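Local coordinates for putative carboxylesterase (PDB 3BJR), which probably hydrolyses carboxylic esters, as an alpha/beta-hydrolase related to the feruloyl esterases of the BD-FAE family, at residues Ala32-Tyr37 / Gln82-Glu87; Ala52-Pro57 / Arg107-Leu112; Gln125-Gly130 / Asn164-Tyr169; Leu140-Trp145 / Asp204-Phe209; Gly168-Ser173 / Thr208-Thr213. All coordinates share one frame; numbering follows the deposited sequence. Where two conformers were deposited one is given.

Contact 1: Ala32-Tyr37 / Gln82-Glu87; sequences AQLTGY and QAFYLE
CA of Ala32 makes a C-H...O contact with O of Glu87 at one end of an antiparallel ladder between strands 33-37 and 82-87. Gln33 then pairs with Glu87. It gives its N-H to that oxygen and takes N-H of Glu87 on its own O (2.9 Å). Leu34 turns to the other face of the sheet and sets CG against CD2 of Phe84 (3.9 Å). Thr35 and Tyr85 exchange two backbone bonds, and Thr35 N meets Tyr85 O almost straight, at 172°. CB of Thr35 sits 3.7 Å from the ring centroid of Tyr85 in a CH-pi contact. The ring swings under Thr35 because its CG stands between the backbone N and the carbonyl carbon (chi1 68°). OG1 of Thr35 bonds to Lys24 of the neighbouring strand and, through water 2, reaches OE2 of Glu87. Gly36 has its CA 3.5 Å from CD2 of Phe84, and a CB there would run into this ring. Tyr37 closes the ladder with Ala83; its N lies 2.7 Å from Ala83 O. Its hydroxyl reaches the edge of the Tyr85 ring, 3.5 Å from CE2. Helix 66-77 packs on both tyrosines. Such pairing of an early antiparallel strand with the first of the parallel strands across the sheet is typical of the alpha/beta-hydrolase fold.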
# COMPACT_ATOMS: atom_id res chain seq x y z
N ALA A 32 32.95 5.98 3.19
CA ALA A 32 31.77 6.28 2.39
C ALA A 32 32.05 7.44 1.42
O ALA A 32 32.82 8.36 1.72
CB ALA A 32 30.58 6.56 3.26
N GLN A 33 31.40 7.35 0.27
CA GLN A 33 31.52 8.36 -0.74
C GLN A 33 30.15 8.72 -1.23
O GLN A 33 29.16 8.00 -1.01
CB GLN A 33 32.41 7.89 -1.88
CG GLN A 33 33.80 7.58 -1.39
CD GLN A 33 34.79 7.49 -2.48
OE1 GLN A 33 34.49 6.96 -3.55
NE2 GLN A 33 35.98 8.00 -2.23
N LEU A 34 30.10 9.93 -1.76
CA LEU A 34 28.88 10.45 -2.34
C LEU A 34 29.09 10.88 -3.79
O LEU A 34 30.13 11.44 -4.14
CB LEU A 34 28.45 11.64 -1.49
CG LEU A 34 27.07 12.26 -1.52
CD1 LEU A 34 26.01 11.26 -1.08
CD2 LEU A 34 27.14 13.50 -0.61
N THR A 35 28.13 10.53 -4.64
CA THR A 35 28.14 10.94 -6.04
C THR A 35 26.90 11.78 -6.23
O THR A 35 25.82 11.41 -5.73
CB THR A 35 28.11 9.76 -6.96
OG1 THR A 35 29.29 9.00 -6.72
CG2 THR A 35 27.97 10.19 -8.45
N GLY A 36 27.03 12.90 -6.93
CA GLY A 36 25.90 13.79 -7.15
C GLY A 36 25.71 14.16 -8.59
O GLY A 36 26.66 14.26 -9.36
N TYR A 37 24.46 14.36 -8.96
CA TYR A 37 24.05 14.77 -10.31
C TYR A 37 23.25 16.06 -10.12
O TYR A 37 22.13 16.06 -9.55
CB TYR A 37 23.19 13.66 -10.95
CG TYR A 37 23.94 12.36 -11.09
CD1 TYR A 37 24.88 12.19 -12.10
CD2 TYR A 37 23.74 11.31 -10.22
CE1 TYR A 37 25.57 11.01 -12.23
CE2 TYR A 37 24.45 10.12 -10.34
CZ TYR A 37 25.36 9.98 -11.35
OH TYR A 37 26.07 8.84 -11.51
N GLN A 82 17.84 17.38 -7.53
CA GLN A 82 19.29 17.22 -7.54
C GLN A 82 19.37 15.80 -6.98
O GLN A 82 18.71 15.48 -6.00
CB GLN A 82 19.99 18.23 -6.64
CG GLN A 82 19.81 19.74 -7.00
CD GLN A 82 20.41 20.18 -8.31
OE1 GLN A 82 20.21 19.54 -9.32
NE2 GLN A 82 21.14 21.29 -8.31
N ALA A 83 20.12 14.90 -7.60
CA ALA A 83 20.11 13.50 -7.14
C ALA A 83 21.49 13.00 -6.77
O ALA A 83 22.43 13.23 -7.51
CB ALA A 83 19.51 12.63 -8.21
N PHE A 84 21.60 12.35 -5.61
CA PHE A 84 22.87 11.80 -5.16
C PHE A 84 22.75 10.31 -4.88
O PHE A 84 21.64 9.78 -4.69
CB PHE A 84 23.29 12.45 -3.84
CG PHE A 84 23.56 13.92 -3.92
CD1 PHE A 84 22.53 14.83 -4.01
CD2 PHE A 84 24.88 14.40 -3.88
CE1 PHE A 84 22.81 16.18 -4.09
CE2 PHE A 84 25.15 15.73 -3.95
CZ PHE A 84 24.12 16.63 -4.06
N TYR A 85 23.87 9.61 -4.88
CA TYR A 85 23.87 8.24 -4.37
C TYR A 85 25.00 8.06 -3.39
O TYR A 85 26.05 8.67 -3.54
CB TYR A 85 23.84 7.15 -5.46
CG TYR A 85 25.01 6.97 -6.35
CD1 TYR A 85 26.13 6.29 -5.93
CD2 TYR A 85 24.96 7.36 -7.67
CE1 TYR A 85 27.17 6.03 -6.76
CE2 TYR A 85 26.03 7.09 -8.53
CZ TYR A 85 27.13 6.43 -8.06
OH TYR A 85 28.21 6.18 -8.91
N LEU A 86 24.72 7.28 -2.35
CA LEU A 86 25.68 7.01 -1.28
C LEU A 86 26.29 5.63 -1.38
O LEU A 86 25.58 4.66 -1.29
CB LEU A 86 24.98 7.16 0.10
CG LEU A 86 25.82 6.93 1.36
CD1 LEU A 86 26.97 7.95 1.48
CD2 LEU A 86 24.91 6.91 2.55
N GLU A 87 27.61 5.56 -1.55
CA GLU A 87 28.36 4.34 -1.42
C GLU A 87 28.77 4.29 0.07
O GLU A 87 29.72 4.92 0.49
CB GLU A 87 29.57 4.31 -2.34
CG GLU A 87 29.22 4.33 -3.80
CD GLU A 87 30.45 4.27 -4.68
OE1 GLU A 87 31.08 3.20 -4.67
OE2 GLU A 87 30.77 5.26 -5.36
O HOH W 1 33.20 6.95 -6.41
O HOH W 2 29.60 7.58 -4.71
O HOH W 3 28.02 6.11 -11.77

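Contact 2: Ala52-Pro57 / Arg107-Leu112; sequences AIIIVP and RAVNLL
Ile54 carries this contact, pushing its longer branch from strand 52-56 into the side of helix 107-112. Its CG1 lies anti to the carbonyl carbon (chi1 -52°), and an extended second torsion (chi2 162°) sends CD1 out to the helix. There CD1 comes within 3.6 Å of CG2 of Val109. The two side chains cross at about a right angle. CD1 of Ile54 also lies 4.4 Å from CB of Ala108, so it rests against two successive helix residues. Val109 has CG1 anti to its backbone N, which leaves CG2 as the branch that meets Ile54.

Leu112, one helical turn after Ala108, offers a single methyl to two strand residues. Its CD2 is 3.9 Å from CG1 of Ile54, where the two side chains reach toward each other tip to tip. CD2 of Leu112 is also 3.9 Å from CB of Ala52. Ala52 and Ile54 are two apart on the strand, and both point their CB toward the helix. Ile53, between them, points away from helix 107-112; its side chain touches Phe76 of helix 66-77 on the other face.

The meeting is wholly apolar and buried. The strand and helix axes approach to 10.3 Å and run nearly antiparallel, at 161°. Helices covering both faces of a central, mostly parallel sheet are the mark of the three-layer alpha/beta/alpha sandwich, here of the alpha/beta-hydrolase kind.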
# COMPACT_ATOMS: atom_id res chain seq x y z
N ALA A 52 16.24 17.64 -3.22
CA ALA A 52 17.37 16.76 -3.45
C ALA A 52 17.03 15.37 -2.92
O ALA A 52 16.40 15.22 -1.87
CB ALA A 52 18.62 17.31 -2.78
N ILE A 53 17.44 14.34 -3.67
CA ILE A 53 17.27 12.94 -3.29
C ILE A 53 18.65 12.35 -3.02
O ILE A 53 19.57 12.61 -3.77
CB ILE A 53 16.59 12.09 -4.42
CG1 ILE A 53 15.14 12.52 -4.61
CG2 ILE A 53 16.50 10.61 -3.98
CD1 ILE A 53 14.20 11.97 -3.47
N ILE A 54 18.78 11.55 -1.96
CA ILE A 54 20.01 10.78 -1.70
C ILE A 54 19.62 9.30 -1.77
O ILE A 54 18.93 8.80 -0.88
CB ILE A 54 20.68 10.99 -0.29
CG1 ILE A 54 20.92 12.50 0.02
CG2 ILE A 54 21.99 10.11 -0.20
CD1 ILE A 54 21.16 12.83 1.51
N ILE A 55 20.02 8.62 -2.83
CA ILE A 55 19.74 7.20 -3.04
C ILE A 55 20.65 6.38 -2.15
O ILE A 55 21.87 6.57 -2.18
CB ILE A 55 19.97 6.79 -4.53
CG1 ILE A 55 19.10 7.63 -5.48
CG2 ILE A 55 19.80 5.20 -4.80
CD1 ILE A 55 17.62 7.35 -5.43
N VAL A 56 20.08 5.54 -1.28
CA VAL A 56 20.85 4.62 -0.42
C VAL A 56 20.57 3.23 -1.04
O VAL A 56 19.47 2.65 -0.87
CB VAL A 56 20.48 4.72 1.05
CG1 VAL A 56 21.42 3.84 1.88
CG2 VAL A 56 20.55 6.20 1.51
N PRO A 57 21.51 2.73 -1.84
CA PRO A 57 21.24 1.51 -2.58
C PRO A 57 21.34 0.21 -1.76
O PRO A 57 21.55 0.25 -0.52
CB PRO A 57 22.28 1.55 -3.70
CG PRO A 57 23.39 2.25 -3.11
CD PRO A 57 22.86 3.25 -2.16
N ARG A 107 26.18 11.87 7.53
CA ARG A 107 27.29 12.67 7.03
C ARG A 107 26.91 13.27 5.67
O ARG A 107 27.24 14.43 5.38
CB ARG A 107 28.54 11.81 6.91
CG ARG A 107 29.05 11.23 8.23
CD ARG A 107 30.31 10.41 8.03
NE ARG A 107 30.87 9.93 9.29
CZ ARG A 107 30.79 8.69 9.78
NH1 ARG A 107 30.22 7.70 9.10
NH2 ARG A 107 31.38 8.42 10.95
N ALA A 108 26.21 12.49 4.87
CA ALA A 108 25.76 12.90 3.55
C ALA A 108 24.70 14.00 3.61
O ALA A 108 24.78 14.98 2.88
CB ALA A 108 25.24 11.65 2.75
N VAL A 109 23.70 13.84 4.49
CA VAL A 109 22.63 14.85 4.68
C VAL A 109 23.24 16.16 5.18
O VAL A 109 22.94 17.23 4.68
CB VAL A 109 21.50 14.33 5.65
CG1 VAL A 109 20.46 15.45 5.95
CG2 VAL A 109 20.85 13.08 5.07
N ASN A 110 24.12 16.07 6.16
CA ASN A 110 24.78 17.23 6.68
C ASN A 110 25.60 17.99 5.59
O ASN A 110 25.58 19.20 5.56
CB ASN A 110 25.73 16.79 7.79
CG ASN A 110 26.37 17.94 8.50
OD1 ASN A 110 25.73 18.93 8.79
ND2 ASN A 110 27.62 17.78 8.86
N LEU A 111 26.30 17.28 4.73
CA LEU A 111 27.09 17.88 3.66
C LEU A 111 26.17 18.57 2.70
O LEU A 111 26.46 19.66 2.25
CB LEU A 111 27.86 16.82 2.91
CG LEU A 111 28.88 17.23 1.83
CD1 LEU A 111 30.09 17.82 2.49
CD2 LEU A 111 29.24 16.04 0.99
N LEU A 112 25.05 17.94 2.33
CA LEU A 112 24.09 18.59 1.44
C LEU A 112 23.60 19.92 2.01
O LEU A 112 23.58 20.89 1.29
CB LEU A 112 22.91 17.69 1.06
CG LEU A 112 23.09 16.83 -0.19
CD1 LEU A 112 24.22 15.77 -0.10
CD2 LEU A 112 21.72 16.25 -0.61

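Contact 3: Gln125-Gly130 / Asn164-Tyr169; sequences QITPAG and NVVLGY
Ala129 and Val166 stand side by side in the tight part of this contact, where strands 125-130 and 165-168 run parallel. Three backbone bonds join them. N of Val166 goes to O of Pro128, N of Gly130 to O of Val166, and N of Gly168 to O of Gly130 (2.7 Å, 172°). CB of Ala129 lies 3.9 Å from CB of Val166. Gly130 is the first glycine of a GxSxG pattern, consistent with the nucleophile elbow that follows the central strand in alpha/beta-hydrolases.

The ladder ends at Pro128, which has no N-H to give. Its CD instead rests 3.3 Å from O of Asn164. Thr127 keeps CG2 anti to its backbone N (chi1 -55°, measured to OG1), and this methyl lies 3.5 Å from O of Asn164 and 3.9 Å from CG2 of Val166. A glycine at Thr127 would probably open a gap beside the Asn164 carbonyl and take away the methyl that CG2 of Val166 packs on.

Toward partly exposed Gln125 the contact is looser. In one of the two conformers of Gln125, water 4 lies between its OE1 and ND2 of Asn164. The water accepts from ND2 of Asn164 (3.1 Å), but its link to OE1 is doubtful.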
# COMPACT_ATOMS: atom_id res chain seq x y z
N GLN A 125 14.24 20.35 1.74
CA GLN A 125 13.66 19.31 0.92
C GLN A 125 14.75 18.30 0.52
O GLN A 125 14.96 18.03 -0.66
CB GLN A 125 12.96 19.91 -0.31
CG GLN A 125 11.94 20.99 -0.03
CD GLN A 125 10.69 20.55 0.69
OE1 GLN A 125 10.40 19.36 0.81
NE2 GLN A 125 9.91 21.53 1.14
N ILE A 126 15.42 17.75 1.54
CA ILE A 126 16.43 16.71 1.41
C ILE A 126 15.79 15.39 1.86
O ILE A 126 15.37 15.24 3.00
CB ILE A 126 17.69 17.02 2.22
CG1 ILE A 126 18.36 18.25 1.62
CG2 ILE A 126 18.65 15.79 2.17
CD1 ILE A 126 19.31 18.99 2.48
N THR A 127 15.71 14.43 0.92
CA THR A 127 15.03 13.16 1.10
C THR A 127 15.89 11.95 0.77
O THR A 127 16.21 11.72 -0.39
CB THR A 127 13.83 13.09 0.14
OG1 THR A 127 13.00 14.23 0.36
CG2 THR A 127 13.05 11.80 0.33
N PRO A 128 16.30 11.20 1.80
CA PRO A 128 16.92 9.91 1.57
C PRO A 128 15.90 8.90 1.03
O PRO A 128 14.80 8.84 1.55
CB PRO A 128 17.35 9.48 2.99
CG PRO A 128 17.42 10.71 3.78
CD PRO A 128 16.28 11.54 3.23
N ALA A 129 16.30 8.14 -0.01
CA ALA A 129 15.52 7.11 -0.67
C ALA A 129 16.33 5.81 -0.61
O ALA A 129 17.35 5.65 -1.30
CB ALA A 129 15.24 7.52 -2.11
N GLY A 130 15.88 4.90 0.25
CA GLY A 130 16.57 3.63 0.51
C GLY A 130 15.93 2.46 -0.18
O GLY A 130 14.69 2.31 -0.20
N ASN A 164 11.78 14.12 4.21
CA ASN A 164 10.88 12.97 4.09
C ASN A 164 11.83 11.80 3.94
O ASN A 164 13.02 12.02 3.78
CB ASN A 164 10.05 13.05 2.81
CG ASN A 164 9.19 14.27 2.74
OD1 ASN A 164 8.20 14.40 3.44
ND2 ASN A 164 9.56 15.17 1.85
N VAL A 165 11.33 10.56 4.06
CA VAL A 165 12.12 9.38 3.65
C VAL A 165 11.26 8.52 2.68
O VAL A 165 10.05 8.55 2.71
CB VAL A 165 12.70 8.54 4.82
CG1 VAL A 165 13.59 9.44 5.71
CG2 VAL A 165 11.63 7.84 5.61
N VAL A 166 11.94 7.84 1.78
CA VAL A 166 11.38 6.94 0.84
C VAL A 166 12.06 5.59 1.06
O VAL A 166 13.28 5.54 1.17
CB VAL A 166 11.65 7.42 -0.57
CG1 VAL A 166 11.35 6.35 -1.56
CG2 VAL A 166 10.87 8.76 -0.86
N LEU A 167 11.26 4.51 1.12
CA LEU A 167 11.75 3.12 1.28
C LEU A 167 11.18 2.30 0.13
O LEU A 167 9.97 2.26 -0.03
CB LEU A 167 11.28 2.51 2.62
CG LEU A 167 11.50 3.30 3.92
CD1 LEU A 167 10.88 2.50 5.10
CD2 LEU A 167 12.95 3.56 4.14
N GLY A 168 12.06 1.69 -0.68
CA GLY A 168 11.70 0.83 -1.83
C GLY A 168 12.28 -0.56 -1.65
O GLY A 168 13.50 -0.74 -1.53
N TYR A 169 11.40 -1.56 -1.62
CA TYR A 169 11.76 -2.95 -1.37
C TYR A 169 12.71 -3.11 -0.20
O TYR A 169 13.74 -3.74 -0.33
CB TYR A 169 12.32 -3.60 -2.64
CG TYR A 169 11.45 -3.34 -3.83
CD1 TYR A 169 10.22 -3.94 -3.94
CD2 TYR A 169 11.82 -2.44 -4.82
CE1 TYR A 169 9.38 -3.66 -5.00
CE2 TYR A 169 10.99 -2.16 -5.91
CZ TYR A 169 9.76 -2.77 -5.99
OH TYR A 169 8.91 -2.53 -7.06
O HOH W 4 8.81 18.07 2.43

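Contact 4: Leu140-Trp145 / Asp204-Phe209; sequences LYNDYW and DNQPTF
Asn142 grips the backbone of Gln206 with both ends of its amide. Its OD1 takes N-H of Gln206 at 2.9 Å and 169°, from a donor tilted out of the carbonyl plane. Its ND2 gives to O of Gln206 at 3.0 Å and 174°, in the amide plane. CG lies anti to the backbone N of Asn142 (chi1 -158°), which carries the amide out to the loop at 204-207. The hydroxyl of Thr208 also donates to O of Gln206. A leucine in place of Asn142 would probably leave the N-H of Gln206 without its acceptor and take one donor from Gln206 O.

Next to it, ND2 of Asn205 meets OD1 of Asp143 on the anti side of the carboxylate (2.6 Å). OD1 of Asn205 turns to N of Asn202. Helix 133-153 follows the likely nucleophile elbow of this alpha/beta-hydrolase fold, and the loop leads into strand 208-213.

Farther out, NE1 of Trp145 bonds to O of Asp204 (2.8 Å) from above the carbonyl plane. NE2 of Gln206 reaches the same oxygen from the opposite face. The indole and the Gln206 amide are nearly perpendicular, with CZ2 of Trp145 3.8 Å from NE2.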
# COMPACT_ATOMS: atom_id res chain seq x y z
N LEU A 140 16.02 3.29 9.77
CA LEU A 140 16.70 3.54 11.00
C LEU A 140 17.20 4.97 11.08
O LEU A 140 17.27 5.51 12.18
CB LEU A 140 17.88 2.59 11.19
CG LEU A 140 17.60 1.12 11.49
CD1 LEU A 140 18.94 0.39 11.40
CD2 LEU A 140 16.92 0.87 12.90
N TYR A 141 17.57 5.57 9.96
CA TYR A 141 17.94 6.97 9.93
C TYR A 141 16.73 7.84 10.39
O TYR A 141 16.87 8.78 11.18
CB TYR A 141 18.43 7.39 8.53
CG TYR A 141 19.04 8.75 8.58
CD1 TYR A 141 20.35 8.92 9.07
CD2 TYR A 141 18.33 9.87 8.18
CE1 TYR A 141 20.92 10.20 9.14
CE2 TYR A 141 18.88 11.13 8.28
CZ TYR A 141 20.17 11.29 8.77
OH TYR A 141 20.71 12.53 8.84
N ASN A 142 15.53 7.49 9.92
CA ASN A 142 14.34 8.24 10.25
C ASN A 142 14.05 8.17 11.74
O ASN A 142 13.45 9.08 12.30
CB ASN A 142 13.13 7.71 9.47
CG ASN A 142 12.02 8.73 9.36
OD1 ASN A 142 12.26 9.91 9.60
ND2 ASN A 142 10.83 8.31 8.97
N ASP A 143 14.47 7.08 12.37
CA ASP A 143 14.29 6.85 13.80
C ASP A 143 15.32 7.52 14.69
O ASP A 143 15.01 7.89 15.82
CB ASP A 143 14.44 5.37 14.13
CG ASP A 143 13.24 4.48 13.69
OD1 ASP A 143 12.30 4.88 12.94
OD2 ASP A 143 13.33 3.29 14.11
N TYR A 144 16.56 7.63 14.21
CA TYR A 144 17.67 8.06 15.03
C TYR A 144 18.42 9.34 14.64
O TYR A 144 19.42 9.69 15.28
CB TYR A 144 18.70 6.93 15.06
CG TYR A 144 18.27 5.67 15.77
CD1 TYR A 144 17.91 5.69 17.10
CD2 TYR A 144 18.30 4.44 15.12
CE1 TYR A 144 17.54 4.53 17.77
CE2 TYR A 144 17.93 3.28 15.78
CZ TYR A 144 17.55 3.32 17.09
OH TYR A 144 17.19 2.17 17.75
N TRP A 145 17.99 10.02 13.59
CA TRP A 145 18.68 11.23 13.15
C TRP A 145 18.88 12.29 14.23
O TRP A 145 19.96 12.84 14.32
CB TRP A 145 17.98 11.87 11.95
CG TRP A 145 16.62 12.40 12.19
CD1 TRP A 145 15.45 11.72 12.08
CD2 TRP A 145 16.26 13.74 12.54
NE1 TRP A 145 14.40 12.52 12.37
CE2 TRP A 145 14.86 13.78 12.63
CE3 TRP A 145 16.98 14.91 12.78
CZ2 TRP A 145 14.17 14.94 12.94
CZ3 TRP A 145 16.28 16.05 13.11
CH2 TRP A 145 14.90 16.06 13.19
N ASP A 204 10.00 12.18 16.26
CA ASP A 204 10.95 12.80 15.32
C ASP A 204 10.99 12.09 13.96
O ASP A 204 11.67 12.58 13.02
CB ASP A 204 12.37 12.87 15.92
CG ASP A 204 12.46 13.75 17.15
OD1 ASP A 204 11.82 14.83 17.15
OD2 ASP A 204 13.21 13.32 18.08
N ASN A 205 10.33 10.94 13.84
CA ASN A 205 10.23 10.29 12.53
C ASN A 205 9.45 11.25 11.65
O ASN A 205 8.40 11.80 12.04
CB ASN A 205 9.53 8.92 12.53
CG ASN A 205 10.39 7.82 13.07
OD1 ASN A 205 10.82 7.87 14.20
ND2 ASN A 205 10.63 6.80 12.27
N GLN A 206 9.98 11.42 10.46
CA GLN A 206 9.43 12.27 9.41
C GLN A 206 8.59 11.48 8.43
O GLN A 206 8.65 10.25 8.44
CB GLN A 206 10.62 12.95 8.70
CG GLN A 206 11.43 13.79 9.69
CD GLN A 206 10.57 14.83 10.36
OE1 GLN A 206 9.92 15.59 9.69
NE2 GLN A 206 10.57 14.87 11.71
N PRO A 207 7.77 12.17 7.60
CA PRO A 207 6.89 11.52 6.63
C PRO A 207 7.61 10.48 5.79
O PRO A 207 8.73 10.73 5.30
CB PRO A 207 6.40 12.66 5.77
CG PRO A 207 6.35 13.83 6.75
CD PRO A 207 7.57 13.64 7.60
N THR A 208 6.94 9.33 5.60
CA THR A 208 7.54 8.18 4.97
C THR A 208 6.71 7.58 3.85
O THR A 208 5.54 7.26 4.04
CB THR A 208 7.80 7.10 6.06
OG1 THR A 208 8.58 7.69 7.12
CG2 THR A 208 8.53 5.83 5.50
N PHE A 209 7.34 7.39 2.70
CA PHE A 209 6.72 6.75 1.55
C PHE A 209 7.38 5.40 1.41
O PHE A 209 8.58 5.31 1.26
CB PHE A 209 6.96 7.54 0.27
CG PHE A 209 6.34 6.94 -0.93
CD1 PHE A 209 7.01 6.02 -1.68
CD2 PHE A 209 5.04 7.27 -1.29
CE1 PHE A 209 6.42 5.45 -2.82
CE2 PHE A 209 4.46 6.72 -2.40
CZ PHE A 209 5.12 5.81 -3.15

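Contact 5: Gly168-Ser173 / Thr208-Thr213; sequences GYPVIS and TFIWTT
Gly168 and Tyr169 meet Trp211 in a buried aromatic and backbone contact at the C-terminal end of strand 165-168, where the chain leaves the sheet beside strand 208-213. One parallel bridge pairs Gly168 with Trp211. Its bond runs from N of Tyr169 to O of Trp211 (2.9 Å, 152°).

The indole lies flat against the glycine. CA of Gly168 is 3.5 Å from the centroid of the six-membered ring and almost straight above it, a CH-pi contact. A side chain at Gly168 would run into CH2 of Trp211. CG of Trp211 stands between the backbone N and the carbonyl carbon (chi1 88°), and this turn folds the ring back over Gly168. On its other contacts the indole meets Trp271, nearly parallel to it.

Loops at the C-terminal ends of the parallel strands form the active-site rim in alpha/beta-hydrolases, and the side chain of Tyr169 lies near the GxSxG residues without touching them. Trp211 turns an edge to the face of the Tyr169 ring, a T-shaped pair with centroids 4.5 Å apart and planes at 72°. NE1 of Trp211 is 3.2 Å from CZ of Tyr169. The phenol hydroxyl has its hydrogen-bond partner in ND1 of His245. The edge of the tyrosine ring faces N of Thr213, which is 3.7 Å from CD1.

Beyond the tyrosine, CD of Pro170 packs 3.6 Å from O of Trp211. Water 5 joins O of Pro170, 2.8 Å away, to OG1 of Thr212, whose weak second partner is His248.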
# COMPACT_ATOMS: atom_id res chain seq x y z
N GLY A 168 12.06 1.69 -0.68
CA GLY A 168 11.70 0.83 -1.83
C GLY A 168 12.28 -0.56 -1.65
O GLY A 168 13.50 -0.74 -1.53
N TYR A 169 11.40 -1.56 -1.62
CA TYR A 169 11.76 -2.95 -1.37
C TYR A 169 12.71 -3.11 -0.20
O TYR A 169 13.74 -3.74 -0.33
CB TYR A 169 12.32 -3.60 -2.64
CG TYR A 169 11.45 -3.34 -3.83
CD1 TYR A 169 10.22 -3.94 -3.94
CD2 TYR A 169 11.82 -2.44 -4.82
CE1 TYR A 169 9.38 -3.66 -5.00
CE2 TYR A 169 10.99 -2.16 -5.91
CZ TYR A 169 9.76 -2.77 -5.99
OH TYR A 169 8.91 -2.53 -7.06
N PRO A 170 12.33 -2.59 0.97
CA PRO A 170 13.27 -2.69 2.08
C PRO A 170 13.53 -4.13 2.48
O PRO A 170 12.62 -4.92 2.51
CB PRO A 170 12.58 -1.92 3.21
CG PRO A 170 11.24 -1.52 2.73
CD PRO A 170 11.07 -1.92 1.33
N VAL A 171 14.78 -4.42 2.83
CA VAL A 171 15.23 -5.74 3.25
C VAL A 171 16.06 -5.58 4.52
O VAL A 171 16.97 -4.81 4.55
CB VAL A 171 16.10 -6.44 2.13
CG1 VAL A 171 16.91 -7.65 2.69
CG2 VAL A 171 15.22 -6.82 0.94
N ILE A 172 15.71 -6.31 5.56
CA ILE A 172 16.48 -6.34 6.81
C ILE A 172 17.50 -7.48 6.82
O ILE A 172 17.17 -8.59 6.58
CB ILE A 172 15.55 -6.56 7.99
CG1 ILE A 172 14.56 -5.39 8.07
CG2 ILE A 172 16.37 -6.72 9.28
CD1 ILE A 172 13.58 -5.60 9.15
N SER A 173 18.75 -7.19 7.09
CA SER A 173 19.78 -8.20 7.16
C SER A 173 20.38 -8.04 8.54
O SER A 173 20.43 -6.93 9.04
CB SER A 173 20.87 -7.97 6.09
OG SER A 173 22.17 -8.51 6.45
N THR A 208 6.94 9.33 5.60
CA THR A 208 7.54 8.18 4.97
C THR A 208 6.71 7.58 3.85
O THR A 208 5.54 7.26 4.04
CB THR A 208 7.80 7.10 6.06
OG1 THR A 208 8.58 7.69 7.12
CG2 THR A 208 8.53 5.83 5.50
N PHE A 209 7.34 7.39 2.70
CA PHE A 209 6.72 6.75 1.55
C PHE A 209 7.38 5.40 1.41
O PHE A 209 8.58 5.31 1.26
CB PHE A 209 6.96 7.54 0.27
CG PHE A 209 6.34 6.94 -0.93
CD1 PHE A 209 7.01 6.02 -1.68
CD2 PHE A 209 5.04 7.27 -1.29
CE1 PHE A 209 6.42 5.45 -2.82
CE2 PHE A 209 4.46 6.72 -2.40
CZ PHE A 209 5.12 5.81 -3.15
N ILE A 210 6.57 4.35 1.44
CA ILE A 210 7.07 2.99 1.34
C ILE A 210 6.38 2.23 0.23
O ILE A 210 5.17 2.33 0.06
CB ILE A 210 6.79 2.16 2.62
CG1 ILE A 210 7.09 2.93 3.88
CG2 ILE A 210 7.58 0.85 2.61
CD1 ILE A 210 6.41 2.34 5.12
N TRP A 211 7.17 1.46 -0.52
CA TRP A 211 6.63 0.47 -1.43
C TRP A 211 7.50 -0.77 -1.39
O TRP A 211 8.72 -0.71 -1.15
CB TRP A 211 6.41 0.98 -2.84
CG TRP A 211 7.53 0.89 -3.77
CD1 TRP A 211 7.70 -0.04 -4.75
CD2 TRP A 211 8.61 1.80 -3.89
NE1 TRP A 211 8.86 0.22 -5.44
CE2 TRP A 211 9.42 1.36 -4.95
CE3 TRP A 211 8.97 2.95 -3.21
CZ2 TRP A 211 10.59 2.01 -5.32
CZ3 TRP A 211 10.11 3.61 -3.58
CH2 TRP A 211 10.92 3.14 -4.62
N THR A 212 6.84 -1.92 -1.53
CA THR A 212 7.56 -3.20 -1.57
C THR A 212 6.72 -4.21 -2.34
O THR A 212 5.67 -3.86 -2.96
CB THR A 212 7.99 -3.69 -0.15
OG1 THR A 212 8.99 -4.73 -0.26
CG2 THR A 212 6.86 -4.18 0.62
N THR A 213 7.20 -5.45 -2.36
CA THR A 213 6.52 -6.54 -3.04
C THR A 213 5.79 -7.45 -2.04
O THR A 213 6.28 -7.71 -0.92
CB THR A 213 7.50 -7.33 -3.94
OG1 THR A 213 6.77 -8.33 -4.65
CG2 THR A 213 8.67 -7.96 -3.12
O HOH W 5 9.94 -5.47 2.07

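In the fold
From the N terminus, strand 33-38 waits for strand 82-87, and contact 1 closes that loop. Strand 50-56 lies between them in sequence and meets helix 100-114 in contact 2, so contacts 1 and 2 cross. They touch directly, because strands 82-87 and 50-56 are neighbours in the sheet. Contact 3 opens afterwards, on strand 125-131 at the other edge of strand 50-56, and closes on strand 165-168. Contact 4 starts within that loop, on helix 133-153, and ends at strand 208-213, so it crosses contact 3. Contact 5 begins where contact 3 ends, sharing Gly168 and Tyr169, and finishes on the same strand as contact 4.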